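Local coordinates for protein ferritin heavy chain (PDB 1Z6O) that belongs to a secreted insect ferritin of heavy and light chains, in which it probably oxidises ferrous iron for storage as ferric hydroxide inside a 24-subunit shell, at residues Ser100-Lys103 with Glu107-Glu110; Ser165-Leu170 with Phe180-Lys185. All blocks are in the same frame, centred on the assembly; numbering follows the deposited sequence.

Contact 1. Residues Ser100-Lys103 with Glu107-Glu110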
ATOM      1  N   SER M 100     -26.827 -28.648  44.628  1.00 18.78           N
ATOM      2  CA  SER M 100     -25.665 -27.765  44.672  1.00 21.36           C
ATOM      3  C   SER M 100     -24.332 -28.495  44.611  1.00 21.94           C
ATOM      4  O   SER M 100     -23.274 -27.864  44.592  1.00 21.86           O
ATOM      5  CB  SER M 100     -25.717 -26.899  45.937  1.00 24.48           C
ATOM      6  OG  SER M 100     -25.619 -27.713  47.092  1.00 31.52           O
ATOM      7  N   SER M 101     -24.374 -29.821  44.557  1.00 19.45           N
ATOM      8  CA  SER M 101     -23.139 -30.596  44.495  1.00 19.28           C
ATOM      9  C   SER M 101     -23.306 -31.816  43.591  1.00 20.35           C
ATOM     10  O   SER M 101     -24.404 -32.357  43.486  1.00 19.36           O
ATOM     11  CB  SER M 101     -22.747 -31.052  45.909  1.00 27.51           C
ATOM     12  OG  SER M 101     -21.523 -31.757  45.876  1.00 34.87           O
ATOM     13  N   TRP M 102     -22.216 -32.229  42.944  1.00 17.66           N
ATOM     14  CA  TRP M 102     -22.197 -33.385  42.041  1.00 19.60           C
ATOM     15  C   TRP M 102     -20.917 -34.166  42.339  1.00 21.55           C
ATOM     16  O   TRP M 102     -19.889 -33.576  42.666  1.00 20.88           O
ATOM     17  CB  TRP M 102     -22.199 -32.919  40.565  1.00 18.24           C
ATOM     18  CG  TRP M 102     -23.492 -32.230  40.183  1.00 18.24           C
ATOM     19  CD1 TRP M 102     -24.601 -32.809  39.620  1.00 18.49           C
ATOM     20  CD2 TRP M 102     -23.862 -30.882  40.502  1.00 16.15           C
ATOM     21  NE1 TRP M 102     -25.642 -31.901  39.583  1.00 18.45           N
ATOM     22  CE2 TRP M 102     -25.212 -30.714  40.122  1.00 16.48           C
ATOM     23  CE3 TRP M 102     -23.180 -29.798  41.085  1.00 16.75           C
ATOM     24  CZ2 TRP M 102     -25.900 -29.508  40.308  1.00 16.52           C
ATOM     25  CZ3 TRP M 102     -23.866 -28.594  41.272  1.00 17.75           C
ATOM     26  CH2 TRP M 102     -25.213 -28.463  40.885  1.00 17.97           C
ATOM     27  N   LYS M 103     -20.965 -35.487  42.221  1.00 19.23           N
ATOM     28  CA  LYS M 103     -19.781 -36.298  42.505  1.00 26.83           C
ATOM     29  C   LYS M 103     -18.634 -36.032  41.535  1.00 29.12           C
ATOM     30  O   LYS M 103     -17.469 -36.033  41.924  1.00 35.39           O
ATOM     31  CB  LYS M 103     -20.136 -37.785  42.484  1.00 36.61           C
ATOM     32  CG  LYS M 103     -21.104 -38.181  43.586  1.00 60.55           C
ATOM     33  CD  LYS M 103     -21.440 -39.668  43.532  1.00 75.94           C
ATOM     34  CE  LYS M 103     -22.512 -40.033  44.552  1.00 81.18           C
ATOM     35  NZ  LYS M 103     -22.861 -41.484  44.501  1.00 87.84           N
ATOM     36  N   GLU M 107     -21.657 -37.058  36.584  1.00 16.50           N
ATOM     37  CA  GLU M 107     -22.942 -36.814  37.246  1.00 19.04           C
ATOM     38  C   GLU M 107     -23.538 -35.482  36.819  1.00 18.09           C
ATOM     39  O   GLU M 107     -24.752 -35.372  36.632  1.00 16.70           O
ATOM     40  CB  GLU M 107     -22.809 -36.798  38.779  1.00 20.70           C
ATOM     41  CG  GLU M 107     -22.726 -38.161  39.442  1.00 34.12           C
ATOM     42  CD  GLU M 107     -23.232 -38.145  40.905  1.00 57.47           C
ATOM     43  OE1 GLU M 107     -23.344 -37.050  41.537  1.00 39.13           O
ATOM     44  OE2 GLU M 107     -23.516 -39.249  41.427  1.00 61.96           O
ATOM     45  N   ALA M 108     -22.697 -34.459  36.678  1.00 15.71           N
ATOM     46  CA  ALA M 108     -23.208 -33.148  36.267  1.00 17.01           C
ATOM     47  C   ALA M 108     -23.704 -33.182  34.825  1.00 16.18           C
ATOM     48  O   ALA M 108     -24.746 -32.602  34.512  1.00 17.00           O
ATOM     49  CB  ALA M 108     -22.123 -32.070  36.437  1.00 16.63           C
ATOM     50  N   LEU M 109     -22.965 -33.844  33.935  1.00 15.39           N
ATOM     51  CA  LEU M 109     -23.402 -33.927  32.535  1.00 16.46           C
ATOM     52  C   LEU M 109     -24.719 -34.702  32.426  1.00 16.53           C
ATOM     53  O   LEU M 109     -25.601 -34.333  31.643  1.00 16.50           O
ATOM     54  CB  LEU M 109     -22.330 -34.611  31.670  1.00 15.53           C
ATOM     55  CG  LEU M 109     -21.057 -33.788  31.420  1.00 17.62           C
ATOM     56  CD1 LEU M 109     -19.974 -34.684  30.808  1.00 16.64           C
ATOM     57  CD2 LEU M 109     -21.377 -32.605  30.488  1.00 18.60           C
ATOM     58  N   GLU M 110     -24.856 -35.777  33.201  1.00 16.27           N
ATOM     59  CA  GLU M 110     -26.092 -36.563  33.160  1.00 16.86           C
ATOM     60  C   GLU M 110     -27.256 -35.775  33.740  1.00 17.16           C
ATOM     61  O   GLU M 110     -28.391 -35.891  33.274  1.00 16.98           O
ATOM     62  CB  GLU M 110     -25.915 -37.888  33.917  1.00 17.94           C
ATOM     63  CG  GLU M 110     -24.943 -38.846  33.202  1.00 19.20           C
ATOM     64  CD  GLU M 110     -24.875 -40.224  33.869  1.00 35.71           C
ATOM     65  OE1 GLU M 110     -25.176 -40.324  35.073  1.00 35.63           O
ATOM     66  OE2 GLU M 110     -24.500 -41.206  33.198  1.00 31.51           O
TER
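E107 reaches back from the first turn of helix 105-132 and takes the backbone N-H of K103 on its carboxylate. The bond from K103 N to E107 OE1 is 2.9 Å long and nearly straight (170° at the hydrogen), yet the nitrogen stands above the carboxylate, 52° out of its plane. With chi1 at -79°, E107 swings CG to the backbone N side, and the extended remainder of the chain carries the acid over to the loop. The K103 side chain runs past that acid, its methylenes against both oxygens: K103 CD comes within 3.0 Å of E107 OE2. The ammonium overshoots, so K103 NZ makes only a long salt bridge, 3.9 Å to E107 OE2. A firmer charge partner for E107 OE1 is R99, just upstream in the loop.

At A108 the contact turns apolar. The W102 indole lies obliquely against the helix backbone, W102 CD1 being 3.6 Å from A108 CA, while W102 CG meets A108 CB at 4.0 Å. One turn farther along the same face, W102 NE1 hydrogen-bonds H111 ND1.

The long loop that runs the length of the four-helix bundle is thus held at the start of helix 105-132, and the main-chain bond together with R99 probably favours an ionised E107.

Contact 2. Residues Ser165-Leu170 with Phe180-Lys185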
ATOM      1  N   SER M 165     -21.202 -39.905  27.486  1.00 16.20           N
ATOM      2  CA  SER M 165     -20.723 -41.234  27.077  1.00 18.73           C
ATOM      3  C   SER M 165     -19.203 -41.284  27.032  1.00 16.39           C
ATOM      4  O   SER M 165     -18.587 -42.217  27.537  1.00 18.78           O
ATOM      5  CB  SER M 165     -21.233 -41.631  25.675  1.00 20.03           C
ATOM      6  OG  SER M 165     -22.634 -41.819  25.671  1.00 31.73           O
ATOM      7  N   THR M 166     -18.603 -40.285  26.401  1.00 17.24           N
ATOM      8  CA  THR M 166     -17.148 -40.239  26.269  1.00 16.47           C
ATOM      9  C   THR M 166     -16.446 -40.225  27.623  1.00 18.17           C
ATOM     10  O   THR M 166     -15.514 -40.995  27.859  1.00 17.84           O
ATOM     11  CB  THR M 166     -16.723 -38.997  25.460  1.00 19.36           C
ATOM     12  OG1 THR M 166     -17.199 -39.143  24.118  1.00 22.98           O
ATOM     13  CG2 THR M 166     -15.191 -38.839  25.444  1.00 19.54           C
ATOM     14  N   LEU M 167     -16.899 -39.361  28.521  1.00 15.22           N
ATOM     15  CA  LEU M 167     -16.258 -39.276  29.828  1.00 16.82           C
ATOM     16  C   LEU M 167     -16.559 -40.491  30.706  1.00 17.20           C
ATOM     17  O   LEU M 167     -15.676 -40.991  31.402  1.00 17.09           O
ATOM     18  CB  LEU M 167     -16.692 -37.995  30.553  1.00 15.26           C
ATOM     19  CG  LEU M 167     -16.018 -37.722  31.908  1.00 18.52           C
ATOM     20  CD1 LEU M 167     -14.491 -37.629  31.742  1.00 18.39           C
ATOM     21  CD2 LEU M 167     -16.578 -36.419  32.485  1.00 20.91           C
ATOM     22  N   LYS M 168     -17.789 -40.992  30.651  1.00 15.67           N
ATOM     23  CA  LYS M 168     -18.143 -42.129  31.499  1.00 17.15           C
ATOM     24  C   LYS M 168     -17.309 -43.371  31.196  1.00 19.72           C
ATOM     25  O   LYS M 168     -17.008 -44.144  32.100  1.00 18.24           O
ATOM     26  CB  LYS M 168     -19.640 -42.448  31.386  1.00 18.24           C
ATOM     27  CG  LYS M 168     -20.173 -43.285  32.559  1.00 22.09           C
ATOM     28  CD  LYS M 168     -21.705 -43.270  32.601  1.00 22.34           C
ATOM     29  CE  LYS M 168     -22.243 -43.859  33.913  1.00 26.83           C
ATOM     30  NZ  LYS M 168     -23.734 -43.699  33.981  1.00 25.53           N
ATOM     31  N   LYS M 169     -16.918 -43.562  29.939  1.00 17.66           N
ATOM     32  CA  LYS M 169     -16.086 -44.717  29.587  1.00 19.47           C
ATOM     33  C   LYS M 169     -14.745 -44.687  30.300  1.00 18.90           C
ATOM     34  O   LYS M 169     -14.106 -45.720  30.474  1.00 19.38           O
ATOM     35  CB  LYS M 169     -15.810 -44.755  28.087  1.00 19.46           C
ATOM     36  CG  LYS M 169     -17.016 -45.082  27.255  1.00 22.15           C
ATOM     37  CD  LYS M 169     -16.685 -44.889  25.786  1.00 28.57           C
ATOM     38  CE  LYS M 169     -17.961 -44.809  24.971  1.00 34.16           C
ATOM     39  NZ  LYS M 169     -17.677 -44.275  23.625  1.00 36.95           N
ATOM     40  N   LEU M 170     -14.304 -43.499  30.695  1.00 17.78           N
ATOM     41  CA  LEU M 170     -13.012 -43.349  31.369  1.00 17.81           C
ATOM     42  C   LEU M 170     -13.076 -43.553  32.879  1.00 21.10           C
ATOM     43  O   LEU M 170     -12.043 -43.666  33.538  1.00 20.16           O
ATOM     44  CB  LEU M 170     -12.454 -41.937  31.108  1.00 15.93           C
ATOM     45  CG  LEU M 170     -12.371 -41.536  29.626  1.00 17.65           C
ATOM     46  CD1 LEU M 170     -11.779 -40.123  29.497  1.00 18.20           C
ATOM     47  CD2 LEU M 170     -11.501 -42.555  28.882  1.00 19.69           C
ATOM     48  N   PHE M 180      -9.473 -34.915  34.118  1.00 17.63           N
ATOM     49  CA  PHE M 180      -8.555 -33.788  33.970  1.00 17.37           C
ATOM     50  C   PHE M 180      -8.357 -33.436  32.491  1.00 17.22           C
ATOM     51  O   PHE M 180      -8.451 -32.270  32.097  1.00 18.49           O
ATOM     52  CB  PHE M 180      -7.190 -34.121  34.591  1.00 17.64           C
ATOM     53  CG  PHE M 180      -6.165 -33.028  34.410  1.00 18.75           C
ATOM     54  CD1 PHE M 180      -6.085 -31.972  35.321  1.00 20.03           C
ATOM     55  CD2 PHE M 180      -5.296 -33.046  33.320  1.00 19.38           C
ATOM     56  CE1 PHE M 180      -5.144 -30.945  35.148  1.00 22.24           C
ATOM     57  CE2 PHE M 180      -4.345 -32.021  33.133  1.00 21.08           C
ATOM     58  CZ  PHE M 180      -4.272 -30.970  34.051  1.00 20.16           C
ATOM     59  N   ILE M 181      -8.071 -34.445  31.670  1.00 14.67           N
ATOM     60  CA  ILE M 181      -7.850 -34.216  30.245  1.00 15.89           C
ATOM     61  C   ILE M 181      -9.128 -33.720  29.560  1.00 17.94           C
ATOM     62  O   ILE M 181      -9.098 -32.776  28.767  1.00 18.50           O
ATOM     63  CB  ILE M 181      -7.366 -35.519  29.555  1.00 17.97           C
ATOM     64  CG1 ILE M 181      -5.948 -35.855  30.048  1.00 19.48           C
ATOM     65  CG2 ILE M 181      -7.381 -35.357  28.018  1.00 19.79           C
ATOM     66  CD1 ILE M 181      -5.466 -37.245  29.619  1.00 19.64           C
ATOM     67  N   PHE M 182     -10.248 -34.364  29.868  1.00 17.18           N
ATOM     68  CA  PHE M 182     -11.534 -33.989  29.276  1.00 16.18           C
ATOM     69  C   PHE M 182     -11.864 -32.529  29.616  1.00 18.69           C
ATOM     70  O   PHE M 182     -12.333 -31.761  28.766  1.00 18.16           O
ATOM     71  CB  PHE M 182     -12.625 -34.917  29.823  1.00 17.26           C
ATOM     72  CG  PHE M 182     -13.963 -34.760  29.142  1.00 18.54           C
ATOM     73  CD1 PHE M 182     -14.290 -35.540  28.033  1.00 20.00           C
ATOM     74  CD2 PHE M 182     -14.894 -33.841  29.620  1.00 19.08           C
ATOM     75  CE1 PHE M 182     -15.544 -35.407  27.403  1.00 23.40           C
ATOM     76  CE2 PHE M 182     -16.153 -33.698  29.000  1.00 21.37           C
ATOM     77  CZ  PHE M 182     -16.473 -34.483  27.892  1.00 21.17           C
ATOM     78  N   ASP M 183     -11.608 -32.153  30.864  1.00 16.92           N
ATOM     79  CA  ASP M 183     -11.860 -30.792  31.344  1.00 19.20           C
ATOM     80  C   ASP M 183     -11.042 -29.772  30.551  1.00 21.06           C
ATOM     81  O   ASP M 183     -11.558 -28.722  30.165  1.00 19.25           O
ATOM     82  CB  ASP M 183     -11.498 -30.687  32.837  1.00 20.57           C
ATOM     83  CG  ASP M 183     -11.718 -29.282  33.405  1.00 28.74           C
ATOM     84  OD1 ASP M 183     -12.891 -28.872  33.530  1.00 26.33           O
ATOM     85  OD2 ASP M 183     -10.722 -28.588  33.721  1.00 26.40           O
ATOM     86  N   LYS M 184      -9.767 -30.066  30.301  1.00 18.07           N
ATOM     87  CA  LYS M 184      -8.952 -29.116  29.549  1.00 18.10           C
ATOM     88  C   LYS M 184      -9.403 -29.057  28.089  1.00 19.99           C
ATOM     89  O   LYS M 184      -9.334 -27.998  27.460  1.00 21.22           O
ATOM     90  CB  LYS M 184      -7.461 -29.469  29.670  1.00 20.41           C
ATOM     91  CG  LYS M 184      -6.978 -29.479  31.127  1.00 21.05           C
ATOM     92  CD  LYS M 184      -7.422 -28.213  31.869  1.00 23.05           C
ATOM     93  CE  LYS M 184      -7.217 -28.323  33.383  1.00 29.00           C
ATOM     94  NZ  LYS M 184      -8.076 -29.393  33.987  1.00 34.78           N
ATOM     95  N   LYS M 185      -9.870 -30.181  27.549  1.00 19.33           N
ATOM     96  CA  LYS M 185     -10.382 -30.184  26.170  1.00 22.01           C
ATOM     97  C   LYS M 185     -11.602 -29.247  26.087  1.00 25.02           C
ATOM     98  O   LYS M 185     -11.833 -28.619  25.057  1.00 23.06           O
ATOM     99  CB  LYS M 185     -10.816 -31.587  25.739  1.00 25.60           C
ATOM    100  CG  LYS M 185      -9.694 -32.597  25.600  1.00 35.26           C
ATOM    101  CD  LYS M 185      -8.957 -32.410  24.311  1.00 37.78           C
ATOM    102  CE  LYS M 185      -7.992 -33.563  24.057  1.00 39.95           C
ATOM    103  NZ  LYS M 185      -7.409 -33.407  22.689  1.00 33.33           N
TER
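The apolar contacts centre on the ring of F182, which projects from the short C-terminal helix 175-186 onto the end of helix 139-168. L167 covers one face: its CB makes a CH-pi contact 4.2 Å from the centroid of the F182 ring and 9° off the normal, practically above the middle. Farther along the same side chain, L167 CD1 rests 3.8 Å from F182 CB, so leucine follows the phenylalanine from ring to stem. T166 comes in at the ring edge instead, its CG2 near the ring plane and 4.0 Å from F182 CE1. The first torsion of F182 (chi1 -172°) sets CG opposite the backbone N and sends the ring out to the other helix. L167 also touches F56 of helix 54-80 and V106 of helix 105-132.

Polar groups work around this contact rather than across it. T166 turns its hydroxyl away from the ring, to G162 O of its own helix and to N68 ND2 of a neighbouring light chain. On helix 175-186, D183 and K184 form a salt bridge, K184 NZ to D183 OD2 at 2.8 Å on the anti lone pair, while D183 OD1 accepts F56 N from the start of helix 54-80. The aliphatic K184 CG also lies over a rim of the F180 ring, 4.1 Å above its plane.

Between these two segments, the joint of the ferritin subunit's helix 175-186 to helix 139-168 is therefore buried hydrocarbon, while the polar groups bond within their own helices, to helix 54-80 and to the light chain.

Overall arrangement
From the N terminus, helices 19-47 and 54-80 come first, and the long loop after them ends at contact 1, a local closure of just three intervening residues onto helix 105-132. Helix 139-168 follows, and contact 2 closes the nine-residue connection, partly helical, that brings helix 175-186 back against its end. The two are in series, neither nested nor crossed, with centres about 14 Å apart on the same side of the chain's centre. They meet directly: E110 OE2 and K168 NZ form a 2.7 Å salt bridge, and L109 packs on L167. Together they tie the loop and helices 105-132, 139-168 and 175-186 at one end of the bundle.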